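Local coordinates for glucan-binding protein C, GbpC (PDB 5UQZ), which probably binds glucan at the streptococcal cell surface, mediating both sucrose-dependent and sucrose-independent adherence, and carries a bound calcium ion, at residues Glu43-Lys46 with Lys47-Ala50; Tyr28-Asp31 with Val32-Glu36. All blocks are in the same frame, centred on the assembly; numbering follows the deposited sequence. Where two conformers were deposited one is given.

How the interactions relate
Interactions 1 and 2 are both sequence-local contacts on one element, the long helix 3-51, and both lie at the surface of the protein. Their centres are 22 Å apart, with interaction 2 preceding interaction 1 along the chain, and their nearest atoms stay about 7 Å from each other. A tyrosine followed four residues later by a valine recurs in each, the valine methyl sitting over the ring. The polar chemistry differs: at 43-50 a glutamine amide, in one of its two conformers, bonds directly to a carboxylate, whereas at 28-36 water mediates between the turns. Interaction 1 includes the buried Tyr45, packed against helix 57-60; in interaction 2 Tyr28 touches the loop residue Pro347 and Tyr35 touches Pro345.

Interaction 1. Residues Glu43-Lys46 with Lys47-Ala50; sequences EQYK and KEVA
Tyr45 and Val49 illustrate the i, i+4 pairing of an alpha-helix, here near the C-terminal end of the long helix 3-51. The apolar part is a CH-pi contact: Val49 CG2 lies over one face of the Tyr45 ring, 4.0 Å from its centroid and displaced toward the rim on the hydroxyl side, where CZ is 3.8 Å away. CG lies anti to the backbone N (chi1 -176°), an orientation in which the ring leans along the helix to where Val49 CG2 meets its face. Tyr45 is buried, and Val58 and Glu59 of helix 57-60 also pack against it.

The backbone bonds are regular, among them Val49 N to Tyr45 O at 2.9 Å. Lys46 NZ and Glu43 OE2, one turn apart, form a salt bridge at 3.4 Å whose hydrogen bond is weak; the same oxygen also pairs with Lys39.

The remaining polar link, Gln44 to Glu48, is doubtful because Gln44 has two conformers. In one, a bend at chi2 (63°) turns the amide toward the following turn, almost perpendicular to the carboxylate. There Gln44 NE2 donates to Glu48 OE2 at 3.2 Å, from above the carboxylate plane.

Interaction 2. Residues Tyr28-Asp31 with Val32-Glu36; sequences YQSD and VKEYE
From Tyr28 to Glu36 the backbone runs as regular alpha-helix, with Val32 N bonded to Tyr28 O at 2.8 Å and Tyr35 N to Asp31 O at 2.8 Å, while one of the two bonds between them, from Lys33 N to Gln29 O, is weak at 3.3 Å. The main side-chain contact sets Val32 CG2 over a face of the Tyr28 ring in a CH-pi arrangement, 3.8 Å from the centroid and 29° off the normal. Val32 CG2 is displaced toward the CE1-CZ side and comes within 3.3 Å of Tyr28 CE1. It is placed there by the valine rotamer (chi1 166°), which sets CG2 beside the backbone N and directs it back along the helix.

Water carries the polar side-chain contacts. One molecule donates to Ser30 O and accepts from Lys33 NZ at 3.2 Å; the lysine chain, bent at chi3 and chi4, curls back past Gln29 O to meet it. A second lies between Asp31 OD1 and Glu34 OE1, 2.9 Å from the latter, and could soften any repulsion between the carboxylates. The other oxygen of Glu34 forms a salt bridge with Lys270, and Tyr35 OH bonds to Gly342 O, tying the helix to two loops. The i, i+4 pair Tyr28-Val32 and the i, i+3 pairs Ser30-Lys33 and Asp31-Glu34 are characteristic of alpha-helix, here predicted to be coiled coil.

Interaction 1. Residues Glu43-Lys46 with Lys47-Ala50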
ATOM      1  N   GLU A  43      16.460 -12.105   9.729  1.00 11.77           N
ATOM      2  CA  GLU A  43      17.081 -13.399   9.956  1.00 12.77           C
ATOM      3  C   GLU A  43      16.059 -14.512   9.774  1.00 11.71           C
ATOM      4  O   GLU A  43      16.397 -15.598   9.281  1.00 12.76           O
ATOM      5  CB  GLU A  43      17.720 -13.434  11.349  1.00 16.43           C
ATOM      6  CG  GLU A  43      18.905 -12.515  11.521  1.00 18.66           C
ATOM      7  CD  GLU A  43      20.057 -12.785  10.542  1.00 26.23           C
ATOM      8  OE1 GLU A  43      20.304 -13.954  10.176  1.00 31.82           O
ATOM      9  OE2 GLU A  43      20.707 -11.789  10.137  1.00 31.21           O
ATOM     10  N   GLN A  44      14.823 -14.291  10.226  1.00 11.73           N
ATOM     11  CA  GLN A  44      13.792 -15.299  10.009  0.58 12.08           C
ATOM     12  C   GLN A  44      13.531 -15.526   8.525  1.00 10.98           C
ATOM     13  O   GLN A  44      13.397 -16.676   8.077  1.00 11.66           O
ATOM     14  CB  GLN A  44      12.503 -14.908  10.742  0.58 13.67           C
ATOM     15  CG  GLN A  44      11.382 -15.934  10.594  0.58 15.38           C
ATOM     16  CD  GLN A  44      11.721 -17.301  11.199  0.58 19.92           C
ATOM     17  OE1 GLN A  44      12.652 -17.423  11.992  0.58 24.86           O
ATOM     18  NE2 GLN A  44      10.952 -18.326  10.830  0.58 23.93           N
ATOM     19  N   TYR A  45      13.429 -14.441   7.754  1.00 10.70           N
ATOM     20  CA  TYR A  45      13.206 -14.589   6.330  1.00 10.13           C
ATOM     21  C   TYR A  45      14.350 -15.357   5.658  1.00 10.45           C
ATOM     22  O   TYR A  45      14.104 -16.263   4.840  1.00 10.61           O
ATOM     23  CB  TYR A  45      13.044 -13.198   5.708  1.00 10.83           C
ATOM     24  CG  TYR A  45      12.718 -13.264   4.228  1.00 10.13           C
ATOM     25  CD1 TYR A  45      11.609 -13.994   3.746  1.00 12.81           C
ATOM     26  CD2 TYR A  45      13.547 -12.638   3.293  1.00 12.15           C
ATOM     27  CE1 TYR A  45      11.309 -14.078   2.392  1.00 13.50           C
ATOM     28  CE2 TYR A  45      13.251 -12.705   1.910  1.00 13.04           C
ATOM     29  CZ  TYR A  45      12.140 -13.415   1.471  1.00 11.80           C
ATOM     30  OH  TYR A  45      11.852 -13.478   0.139  1.00 14.17           O
ATOM     31  N   LYS A  46      15.598 -15.044   6.017  1.00 10.78           N
ATOM     32  CA  LYS A  46      16.717 -15.778   5.434  1.00 11.64           C
ATOM     33  C   LYS A  46      16.620 -17.257   5.755  1.00 11.44           C
ATOM     34  O   LYS A  46      16.925 -18.099   4.894  1.00 12.82           O
ATOM     35  CB  LYS A  46      18.050 -15.218   5.941  1.00 14.63           C
ATOM     36  CG  LYS A  46      18.429 -13.912   5.221  1.00 16.44           C
ATOM     37  CD  LYS A  46      19.893 -13.560   5.436  1.00 24.28           C
ATOM     38  CE  LYS A  46      20.194 -13.283   6.878  1.00 28.53           C
ATOM     39  NZ  LYS A  46      21.644 -12.905   7.096  1.00 30.62           N
ATOM     40  N   LYS A  47      16.231 -17.604   6.992  1.00 12.40           N
ATOM     41  CA  LYS A  47      16.087 -19.003   7.370  1.00 13.28           C
ATOM     42  C   LYS A  47      14.967 -19.664   6.568  1.00 12.36           C
ATOM     43  O   LYS A  47      15.100 -20.820   6.139  1.00 13.21           O
ATOM     44  CB  LYS A  47      15.797 -19.062   8.869  1.00 16.40           C
ATOM     45  CG  LYS A  47      15.492 -20.437   9.403  1.00 21.05           C
ATOM     46  CD  LYS A  47      15.227 -20.394  10.910  1.00 30.08           C
ATOM     47  CE  LYS A  47      14.765 -21.741  11.449  1.00 35.56           C
ATOM     48  NZ  LYS A  47      13.341 -22.035  11.209  1.00 38.00           N
ATOM     49  N   GLU A  48      13.832 -18.975   6.387  1.00 11.61           N
ATOM     50  CA  GLU A  48      12.708 -19.546   5.631  1.00 11.24           C
ATOM     51  C   GLU A  48      13.111 -19.827   4.194  1.00 10.77           C
ATOM     52  O   GLU A  48      12.706 -20.851   3.618  1.00 12.04           O
ATOM     53  CB  GLU A  48      11.519 -18.592   5.672  1.00 12.48           C
ATOM     54  CG  GLU A  48      10.920 -18.576   7.060  1.00 16.61           C
ATOM     55  CD  GLU A  48       9.899 -17.496   7.278  1.00 29.01           C
ATOM     56  OE1 GLU A  48       9.840 -16.582   6.427  1.00 35.09           O
ATOM     57  OE2 GLU A  48       9.178 -17.536   8.297  1.00 27.71           O
ATOM     58  N   VAL A  49      13.873 -18.916   3.589  1.00 10.87           N
ATOM     59  CA  VAL A  49      14.364 -19.132   2.222  1.00 10.71           C
ATOM     60  C   VAL A  49      15.348 -20.300   2.183  1.00 12.27           C
ATOM     61  O   VAL A  49      15.230 -21.205   1.344  1.00 14.48           O
ATOM     62  CB  VAL A  49      14.977 -17.830   1.665  1.00 12.32           C
ATOM     63  CG1 VAL A  49      15.690 -18.099   0.313  1.00 14.60           C
ATOM     64  CG2 VAL A  49      13.912 -16.754   1.491  1.00 12.05           C
ATOM     65  N   ALA A  50      16.295 -20.339   3.128  1.00 12.28           N
ATOM     66  CA  ALA A  50      17.317 -21.388   3.089  1.00 13.78           C
ATOM     67  C   ALA A  50      16.715 -22.763   3.350  1.00 13.13           C
ATOM     68  O   ALA A  50      17.135 -23.760   2.743  1.00 16.75           O
ATOM     69  CB  ALA A  50      18.399 -21.103   4.130  1.00 17.18           C
TER

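Interaction 2. Residues Tyr28-Asp31 with Val32-Glu36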
ATOM      1  N   TYR A  28      18.615   7.143  19.640  1.00 18.40           N
ATOM      2  CA  TYR A  28      19.346   5.882  19.667  1.00 19.15           C
ATOM      3  C   TYR A  28      18.515   4.771  20.317  1.00 18.59           C
ATOM      4  O   TYR A  28      18.406   3.670  19.762  1.00 19.57           O
ATOM      5  CB  TYR A  28      20.680   6.087  20.389  1.00 20.18           C
ATOM      6  CG  TYR A  28      21.305   4.826  20.892  1.00 21.39           C
ATOM      7  CD1 TYR A  28      21.925   3.956  19.993  1.00 23.05           C
ATOM      8  CD2 TYR A  28      21.255   4.464  22.234  1.00 22.64           C
ATOM      9  CE1 TYR A  28      22.492   2.776  20.412  1.00 23.99           C
ATOM     10  CE2 TYR A  28      21.823   3.270  22.662  1.00 27.11           C
ATOM     11  CZ  TYR A  28      22.439   2.433  21.739  1.00 28.64           C
ATOM     12  OH  TYR A  28      23.010   1.252  22.130  1.00 32.28           O
ATOM     13  N   GLN A  29      17.886   5.048  21.466  1.00 19.59           N
ATOM     14  CA  GLN A  29      17.061   4.018  22.098  1.00 18.61           C
ATOM     15  C   GLN A  29      15.947   3.563  21.164  1.00 18.45           C
ATOM     16  O   GLN A  29      15.651   2.363  21.069  1.00 21.48           O
ATOM     17  CB  GLN A  29      16.460   4.551  23.386  1.00 23.13           C
ATOM     18  CG  GLN A  29      17.517   4.802  24.465  1.00 26.44           C
ATOM     19  CD  GLN A  29      16.904   5.333  25.710  1.00 32.80           C
ATOM     20  OE1 GLN A  29      16.211   6.362  25.693  1.00 35.45           O
ATOM     21  NE2 GLN A  29      17.125   4.635  26.807  1.00 34.90           N
ATOM     22  N   SER A  30      15.300   4.510  20.486  1.00 16.99           N
ATOM     23  CA  SER A  30      14.240   4.169  19.536  1.00 18.23           C
ATOM     24  C   SER A  30      14.804   3.365  18.371  1.00 17.02           C
ATOM     25  O   SER A  30      14.195   2.373  17.918  1.00 17.36           O
ATOM     26  CB  SER A  30      13.603   5.471  19.029  1.00 19.01           C
ATOM     27  OG  SER A  30      12.670   5.205  17.982  1.00 22.03           O
ATOM     28  N   ASP A  31      15.942   3.815  17.833  1.00 17.24           N
ATOM     29  CA  ASP A  31      16.564   3.126  16.706  1.00 17.61           C
ATOM     30  C   ASP A  31      16.979   1.700  17.061  1.00 16.97           C
ATOM     31  O   ASP A  31      16.903   0.807  16.208  1.00 18.72           O
ATOM     32  CB  ASP A  31      17.803   3.881  16.234  1.00 19.17           C
ATOM     33  CG  ASP A  31      17.483   5.178  15.499  1.00 23.67           C
ATOM     34  OD1 ASP A  31      16.310   5.402  15.141  1.00 23.47           O
ATOM     35  OD2 ASP A  31      18.420   5.984  15.264  1.00 27.90           O
ATOM     36  N   VAL A  32      17.459   1.462  18.284  1.00 17.67           N
ATOM     37  CA  VAL A  32      17.858   0.110  18.671  1.00 19.43           C
ATOM     38  C   VAL A  32      16.655  -0.810  18.630  1.00 16.96           C
ATOM     39  O   VAL A  32      16.750  -1.945  18.164  1.00 17.92           O
ATOM     40  CB  VAL A  32      18.534   0.086  20.053  1.00 22.98           C
ATOM     41  CG1 VAL A  32      18.624  -1.352  20.609  1.00 25.19           C
ATOM     42  CG2 VAL A  32      19.898   0.715  19.995  1.00 26.21           C
ATOM     43  N   LYS A  33      15.503  -0.338  19.107  1.00 17.59           N
ATOM     44  CA  LYS A  33      14.328  -1.196  19.077  1.00 17.28           C
ATOM     45  C   LYS A  33      13.910  -1.500  17.650  1.00 15.89           C
ATOM     46  O   LYS A  33      13.520  -2.638  17.330  1.00 15.94           O
ATOM     47  CB  LYS A  33      13.196  -0.517  19.849  1.00 19.56           C
ATOM     48  CG  LYS A  33      13.423  -0.591  21.349  1.00 21.45           C
ATOM     49  CD  LYS A  33      12.355   0.076  22.097  1.00 30.05           C
ATOM     50  CE  LYS A  33      12.373   1.497  21.743  1.00 37.91           C
ATOM     51  NZ  LYS A  33      11.000   2.043  21.581  1.00 44.19           N
ATOM     52  N   GLU A  34      13.968  -0.496  16.780  1.00 15.22           N
ATOM     53  CA  GLU A  34      13.589  -0.739  15.398  1.00 14.10           C
ATOM     54  C   GLU A  34      14.563  -1.700  14.746  1.00 13.14           C
ATOM     55  O   GLU A  34      14.153  -2.607  14.016  1.00 13.59           O
ATOM     56  CB  GLU A  34      13.545   0.567  14.609  1.00 15.32           C
ATOM     57  CG  GLU A  34      12.419   1.481  14.996  1.00 17.75           C
ATOM     58  CD  GLU A  34      12.200   2.583  13.970  1.00 20.53           C
ATOM     59  OE1 GLU A  34      12.889   2.637  12.922  1.00 25.99           O
ATOM     60  OE2 GLU A  34      11.299   3.395  14.199  1.00 23.25           O
ATOM     61  N   TYR A  35      15.859  -1.515  15.007  1.00 14.64           N
ATOM     62  CA  TYR A  35      16.885  -2.380  14.451  1.00 14.76           C
ATOM     63  C   TYR A  35      16.673  -3.817  14.893  1.00 14.94           C
ATOM     64  O   TYR A  35      16.777  -4.756  14.091  1.00 15.19           O
ATOM     65  CB  TYR A  35      18.263  -1.895  14.923  1.00 16.27           C
ATOM     66  CG  TYR A  35      19.345  -2.832  14.504  1.00 18.26           C
ATOM     67  CD1 TYR A  35      19.905  -2.752  13.231  1.00 20.90           C
ATOM     68  CD2 TYR A  35      19.767  -3.839  15.350  1.00 20.55           C
ATOM     69  CE1 TYR A  35      20.883  -3.603  12.844  1.00 24.11           C
ATOM     70  CE2 TYR A  35      20.752  -4.744  14.946  1.00 22.34           C
ATOM     71  CZ  TYR A  35      21.285  -4.612  13.687  1.00 23.47           C
ATOM     72  OH  TYR A  35      22.285  -5.457  13.261  1.00 31.11           O
ATOM     73  N   GLU A  36      16.403  -4.028  16.187  1.00 15.98           N
ATOM     74  CA  GLU A  36      16.241  -5.392  16.656  1.00 17.13           C
ATOM     75  C   GLU A  36      15.044  -6.056  15.992  1.00 14.80           C
ATOM     76  O   GLU A  36      15.088  -7.255  15.664  1.00 14.43           O
ATOM     77  CB  GLU A  36      16.133  -5.423  18.173  1.00 19.81           C
ATOM     78  CG  GLU A  36      17.416  -4.989  18.902  1.00 24.08           C
ATOM     79  CD  GLU A  36      18.623  -5.875  18.613  1.00 32.90           C
ATOM     80  OE1 GLU A  36      18.459  -7.065  18.273  1.00 36.69           O
ATOM     81  OE2 GLU A  36      19.764  -5.379  18.779  1.00 38.36           O
TER
HETATM   82  O   HOH W   1      11.373   2.324  18.398  1.00 19.23           O
HETATM   83  O   HOH W   2      15.593   3.554  12.600  1.00 45.69           O